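Local atomic coordinates of beta-galactosidase (Streptococcus pneumoniae, PDB entry 4CUA), a protein that hydrolyses terminal beta-galactosides, the part described here being a calcium-containing carbohydrate-binding module that probably recognises galactose-bearing glycans. Residues 73-85 with 169-181. Numbering follows the deposited sequence. Where two conformers were deposited one is given.
Sequences KRSVDNLSVGFHE and RGTSITEVQIFAK. With CA (calcium ion), chain C; EDO (1,2-ethanediol), chain I.
Asn78 lays its carboxamide alongside the backbone of Phe179 and takes the place of a main-chain partner there: OD1 accepts from Phe179 N at 2.9 Å on an in-plane lone pair, while ND2 gives to Phe179 O at 2.8 Å. The second ND2 hydrogen goes to Asp77 OD1, and a water donates to OD1, so the amide is held flat and its rotation fixed. Asparagine suits this place because one short side chain offers both a donor and an acceptor. Its chi1 of 64° swings CG between backbone N and carbonyl carbon, bringing the amide to Phe179, in the loop after strand 175-177.

From Ser80 the strands pair antiparallel, Val81 opposite Val176; at the Thr174 corner the register slips and Phe83 faces Ile173. Gly82 N donates to Glu175 O at 2.8 Å, and Gly82 O accepts from Thr174 N. On the face of Val81, beta-branched valine and isoleucine suit extended backbone and fill the buried side: Leu79 CD1 lies 3.6 Å from Ile178 CG1, and Val81 CG1 touches Ile173 CG1 at the same distance while sitting over one face of the Phe83 ring, offset toward its rim. At the far end His84 ND1 and Ser172 OG share a 2.7 Å hydrogen bond, a small hydroxyl matching the imidazole edge. Thr174 O and Glu175 OE1 bind calcium together with Asn33, Asp36, Leu38 and Asn47; Lys37 also partners the Glu175 carboxylate.

In this galactose-binding-like beta fold, strand 70-83 runs between strands 172-177 and 145-155, and Met162 and Ile158 of strand 157-163 cover the apolar face.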
loop_
_atom_site.group_PDB
_atom_site.type_symbol
_atom_site.label_atom_id
_atom_site.label_comp_id
_atom_site.label_asym_id
_atom_site.label_seq_id
_atom_site.Cartn_x
_atom_site.Cartn_y
_atom_site.Cartn_z
ATOM N N LYS A 73 14.224 7.215 -5.505
ATOM C CA LYS A 73 13.079 8.052 -5.569
ATOM C C LYS A 73 12.402 7.887 -6.900
ATOM O O LYS A 73 13.049 7.593 -7.906
ATOM C CB LYS A 73 13.402 9.558 -5.393
ATOM C CG LYS A 73 13.892 9.925 -4.038
ATOM C CD LYS A 73 13.965 11.455 -3.937
ATOM C CE LYS A 73 14.458 11.839 -2.572
ATOM N NZ LYS A 73 14.567 13.324 -2.376
ATOM N N ARG A 74 11.114 8.082 -6.902
ATOM C CA ARG A 74 10.332 8.159 -8.129
ATOM C C ARG A 74 9.395 9.321 -8.107
ATOM O O ARG A 74 8.943 9.770 -7.042
ATOM C CB ARG A 74 9.466 6.877 -8.277
ATOM C CG ARG A 74 10.250 5.606 -8.362
ATOM C CD ARG A 74 10.279 5.025 -9.743
ATOM N NE ARG A 74 11.017 3.804 -9.843
ATOM C CZ ARG A 74 11.662 3.518 -10.993
ATOM N NH1 ARG A 74 11.578 4.413 -11.977
ATOM N NH2 ARG A 74 12.354 2.435 -11.117
ATOM N N SER A 75 9.045 9.794 -9.302
ATOM C CA SER A 75 8.028 10.815 -9.492
ATOM C C SER A 75 6.632 10.185 -9.622
ATOM O O SER A 75 6.326 9.488 -10.582
ATOM C CB SER A 75 8.312 11.628 -10.762
ATOM O OG SER A 75 7.255 12.546 -10.945
ATOM N N VAL A 76 5.790 10.396 -8.617
ATOM C CA VAL A 76 4.532 9.699 -8.475
ATOM C C VAL A 76 3.347 10.620 -8.475
ATOM O O VAL A 76 3.247 11.578 -7.674
ATOM C CB VAL A 76 4.503 8.865 -7.144
ATOM C CG1 VAL A 76 3.179 8.128 -7.030
ATOM C CG2 VAL A 76 5.717 7.968 -7.050
ATOM N N ASP A 77 2.355 10.314 -9.282
ATOM C CA ASP A 77 1.143 11.071 -9.340
ATOM C C ASP A 77 -0.173 10.270 -9.355
ATOM O O ASP A 77 -1.246 10.757 -9.614
ATOM C CB ASP A 77 1.195 12.112 -10.515
ATOM C CG ASP A 77 0.967 11.483 -11.876
ATOM O OD1 ASP A 77 0.871 10.233 -11.977
ATOM O OD2 ASP A 77 0.918 12.245 -12.887
ATOM N N ASN A 78 -0.067 8.974 -8.997
ATOM C CA ASN A 78 -1.156 8.059 -9.126
ATOM C C ASN A 78 -0.924 6.870 -8.172
ATOM O O ASN A 78 0.176 6.587 -7.787
ATOM C CB ASN A 78 -1.272 7.521 -10.598
ATOM C CG ASN A 78 -0.099 6.729 -11.015
ATOM O OD1 ASN A 78 -0.085 5.479 -10.884
ATOM N ND2 ASN A 78 0.945 7.383 -11.482
ATOM N N LEU A 79 -2.050 6.222 -7.913
ATOM C CA LEU A 79 -2.121 4.963 -7.185
ATOM C C LEU A 79 -3.378 4.293 -7.550
ATOM O O LEU A 79 -4.409 4.897 -7.619
ATOM C CB LEU A 79 -2.151 5.275 -5.698
ATOM C CG LEU A 79 -2.327 4.066 -4.741
ATOM C CD1 LEU A 79 -1.185 3.060 -4.810
ATOM C CD2 LEU A 79 -2.629 4.534 -3.298
ATOM N N SER A 80 -3.317 2.976 -7.783
ATOM C CA SER A 80 -4.525 2.191 -7.987
ATOM C C SER A 80 -4.548 1.070 -6.956
ATOM O O SER A 80 -3.538 0.462 -6.691
ATOM C CB SER A 80 -4.561 1.569 -9.383
ATOM O OG SER A 80 -4.458 2.542 -10.392
ATOM N N VAL A 81 -5.739 0.818 -6.409
ATOM C CA VAL A 81 -5.904 -0.176 -5.336
ATOM C C VAL A 81 -7.107 -1.026 -5.605
ATOM O O VAL A 81 -8.237 -0.554 -5.700
ATOM C CB VAL A 81 -6.100 0.489 -3.979
ATOM C CG1 VAL A 81 -6.172 -0.556 -2.851
ATOM C CG2 VAL A 81 -5.036 1.494 -3.693
ATOM N N GLY A 82 -6.864 -2.321 -5.676
ATOM C CA GLY A 82 -7.922 -3.304 -5.829
ATOM C C GLY A 82 -8.385 -3.785 -4.469
ATOM O O GLY A 82 -7.772 -4.662 -3.890
ATOM N N PHE A 83 -9.445 -3.208 -3.970
ATOM C CA PHE A 83 -10.012 -3.674 -2.716
ATOM C C PHE A 83 -10.727 -4.994 -2.889
ATOM O O PHE A 83 -11.451 -5.221 -3.880
ATOM C CB PHE A 83 -10.944 -2.592 -2.126
ATOM C CG PHE A 83 -10.223 -1.345 -1.720
ATOM C CD1 PHE A 83 -9.378 -1.346 -0.619
ATOM C CD2 PHE A 83 -10.322 -0.166 -2.465
ATOM C CE1 PHE A 83 -8.687 -0.189 -0.262
ATOM C CE2 PHE A 83 -9.617 0.967 -2.119
ATOM C CZ PHE A 83 -8.799 0.961 -1.015
ATOM N N HIS A 84 -10.653 -5.846 -1.871
ATOM C CA HIS A 84 -11.339 -7.102 -1.814
ATOM C C HIS A 84 -12.326 -7.106 -0.662
ATOM O O HIS A 84 -12.117 -6.435 0.299
ATOM C CB HIS A 84 -10.310 -8.262 -1.745
ATOM C CG HIS A 84 -10.817 -9.506 -1.074
ATOM N ND1 HIS A 84 -10.856 -9.625 0.283
ATOM C CD2 HIS A 84 -11.360 -10.639 -1.570
ATOM C CE1 HIS A 84 -11.364 -10.798 0.618
ATOM N NE2 HIS A 84 -11.679 -11.443 -0.489
ATOM N N GLU A 85 -13.389 -7.866 -0.797
ATOM C CA GLU A 85 -14.341 -7.981 0.311
ATOM C C GLU A 85 -14.901 -9.373 0.404
ATOM O O GLU A 85 -15.178 -10.044 -0.589
ATOM C CB GLU A 85 -15.496 -6.982 0.176
ATOM C CG GLU A 85 -16.466 -7.266 -0.949
ATOM C CD GLU A 85 -17.637 -6.295 -0.972
ATOM O OE1 GLU A 85 -17.770 -5.477 -0.059
ATOM O OE2 GLU A 85 -18.421 -6.335 -1.938
ATOM N N ARG A 169 -14.008 -6.801 10.015
ATOM C CA ARG A 169 -12.947 -7.103 10.943
ATOM C C ARG A 169 -11.545 -6.686 10.349
ATOM O O ARG A 169 -10.505 -6.891 10.965
ATOM C CB ARG A 169 -12.992 -8.580 11.317
ATOM C CG ARG A 169 -14.260 -8.992 12.126
ATOM C CD ARG A 169 -14.351 -10.472 12.331
ATOM N NE ARG A 169 -13.387 -10.914 13.376
ATOM C CZ ARG A 169 -13.133 -12.186 13.655
ATOM N NH1 ARG A 169 -13.760 -13.171 13.056
ATOM N NH2 ARG A 169 -12.254 -12.449 14.623
ATOM N N GLY A 170 -11.558 -6.097 9.137
ATOM C CA GLY A 170 -10.335 -5.561 8.565
ATOM C C GLY A 170 -10.558 -4.987 7.199
ATOM O O GLY A 170 -11.647 -5.088 6.641
ATOM N N THR A 171 -9.454 -4.397 6.698
ATOM C CA THR A 171 -9.349 -3.830 5.354
ATOM C C THR A 171 -8.618 -4.861 4.526
ATOM O O THR A 171 -7.836 -5.655 5.042
ATOM C CB THR A 171 -8.614 -2.510 5.385
ATOM O OG1 THR A 171 -9.379 -1.634 6.243
ATOM C CG2 THR A 171 -8.558 -1.875 4.003
ATOM N N SER A 172 -8.885 -4.838 3.231
ATOM C CA SER A 172 -8.344 -5.837 2.339
ATOM C C SER A 172 -8.002 -5.314 0.928
ATOM O O SER A 172 -8.813 -4.658 0.293
ATOM C CB SER A 172 -9.339 -6.976 2.208
ATOM O OG SER A 172 -8.919 -8.023 1.332
ATOM N N ILE A 173 -6.854 -5.712 0.419
ATOM C CA ILE A 173 -6.326 -5.291 -0.885
ATOM C C ILE A 173 -5.693 -6.482 -1.581
ATOM O O ILE A 173 -4.774 -7.086 -1.061
ATOM C CB ILE A 173 -5.264 -4.210 -0.703
ATOM C CG1 ILE A 173 -5.854 -2.928 -0.128
ATOM C CG2 ILE A 173 -4.569 -3.894 -2.047
ATOM C CD1 ILE A 173 -4.796 -1.911 0.305
ATOM N N THR A 174 -6.161 -6.765 -2.817
ATOM C CA THR A 174 -5.512 -7.852 -3.602
ATOM C C THR A 174 -4.245 -7.367 -4.366
ATOM O O THR A 174 -3.313 -8.114 -4.494
ATOM C CB THR A 174 -6.474 -8.553 -4.525
ATOM O OG1 THR A 174 -5.769 -9.591 -5.221
ATOM C CG2 THR A 174 -7.174 -7.682 -5.486
ATOM N N GLU A 175 -4.251 -6.106 -4.779
ATOM C CA GLU A 175 -3.122 -5.556 -5.563
ATOM C C GLU A 175 -3.205 -4.068 -5.531
ATOM O O GLU A 175 -4.291 -3.512 -5.564
ATOM C CB GLU A 175 -3.203 -6.098 -7.011
ATOM C CG GLU A 175 -1.933 -5.940 -7.841
ATOM C CD GLU A 175 -0.789 -6.832 -7.494
ATOM O OE1 GLU A 175 -0.874 -7.668 -6.573
ATOM O OE2 GLU A 175 0.295 -6.727 -8.176
ATOM N N VAL A 176 -2.009 -3.447 -5.540
ATOM C CA VAL A 176 -1.888 -2.038 -5.848
ATOM C C VAL A 176 -1.064 -1.915 -7.106
ATOM O O VAL A 176 -0.298 -2.832 -7.429
ATOM C CB VAL A 176 -1.229 -1.228 -4.737
ATOM C CG1 VAL A 176 -1.990 -1.444 -3.420
ATOM C CG2 VAL A 176 0.249 -1.561 -4.578
ATOM N N GLN A 177 -1.247 -0.816 -7.838
ATOM C CA GLN A 177 -0.388 -0.510 -8.988
ATOM C C GLN A 177 -0.080 0.999 -9.008
ATOM O O GLN A 177 -0.967 1.828 -8.797
ATOM C CB GLN A 177 -1.066 -0.923 -10.300
ATOM C CG GLN A 177 -1.347 -2.416 -10.303
ATOM C CD GLN A 177 -1.988 -2.883 -11.632
ATOM O OE1 GLN A 177 -2.758 -2.181 -12.261
ATOM N NE2 GLN A 177 -1.649 -4.062 -12.011
ATOM N N ILE A 178 1.188 1.298 -9.249
ATOM C CA ILE A 178 1.658 2.672 -9.371
ATOM C C ILE A 178 2.437 2.748 -10.692
ATOM O O ILE A 178 3.259 1.860 -10.957
ATOM C CB ILE A 178 2.574 3.064 -8.199
ATOM C CG1 ILE A 178 1.816 2.918 -6.881
ATOM C CG2 ILE A 178 2.971 4.543 -8.294
ATOM C CD1 ILE A 178 2.747 3.063 -5.688
ATOM N N PHE A 179 2.156 3.807 -11.476
ATOM C CA PHE A 179 2.823 3.965 -12.798
ATOM C C PHE A 179 3.677 5.219 -12.897
ATOM O O PHE A 179 3.327 6.279 -12.376
ATOM C CB PHE A 179 1.778 3.946 -13.898
ATOM C CG PHE A 179 0.928 2.717 -13.889
ATOM C CD1 PHE A 179 1.364 1.567 -14.493
ATOM C CD2 PHE A 179 -0.274 2.683 -13.189
ATOM C CE1 PHE A 179 0.592 0.428 -14.459
ATOM C CE2 PHE A 179 -1.054 1.527 -13.159
ATOM C CZ PHE A 179 -0.597 0.394 -13.794
ATOM N N ALA A 180 4.771 5.062 -13.599
ATOM C CA ALA A 180 5.590 6.202 -14.037
ATOM C C ALA A 180 4.863 6.963 -15.124
ATOM O O ALA A 180 4.014 6.409 -15.825
ATOM C CB ALA A 180 6.886 5.681 -14.621
ATOM N N LYS A 181 5.258 8.227 -15.286
ATOM C CA LYS A 181 4.760 9.072 -16.369
ATOM C C LYS A 181 5.723 9.036 -17.529
ATOM O O LYS A 181 6.076 7.980 -18.009
ATOM C CB LYS A 181 4.597 10.527 -15.902
HETATM CA CA CA C . -1.737 -9.515 -5.526
HETATM C C1 EDO I . 10.748 8.985 -12.194
HETATM O O1 EDO I . 11.289 9.401 -10.957
HETATM C C2 EDO I . 11.136 7.590 -12.540
HETATM O O2 EDO I . 9.925 6.848 -12.595
HETATM O O HOH W 1 3.923 8.861 -11.627
HETATM O O HOH W 2 -2.359 4.041 -10.633
HETATM O O HOH W 3 -4.635 -0.250 -12.274
#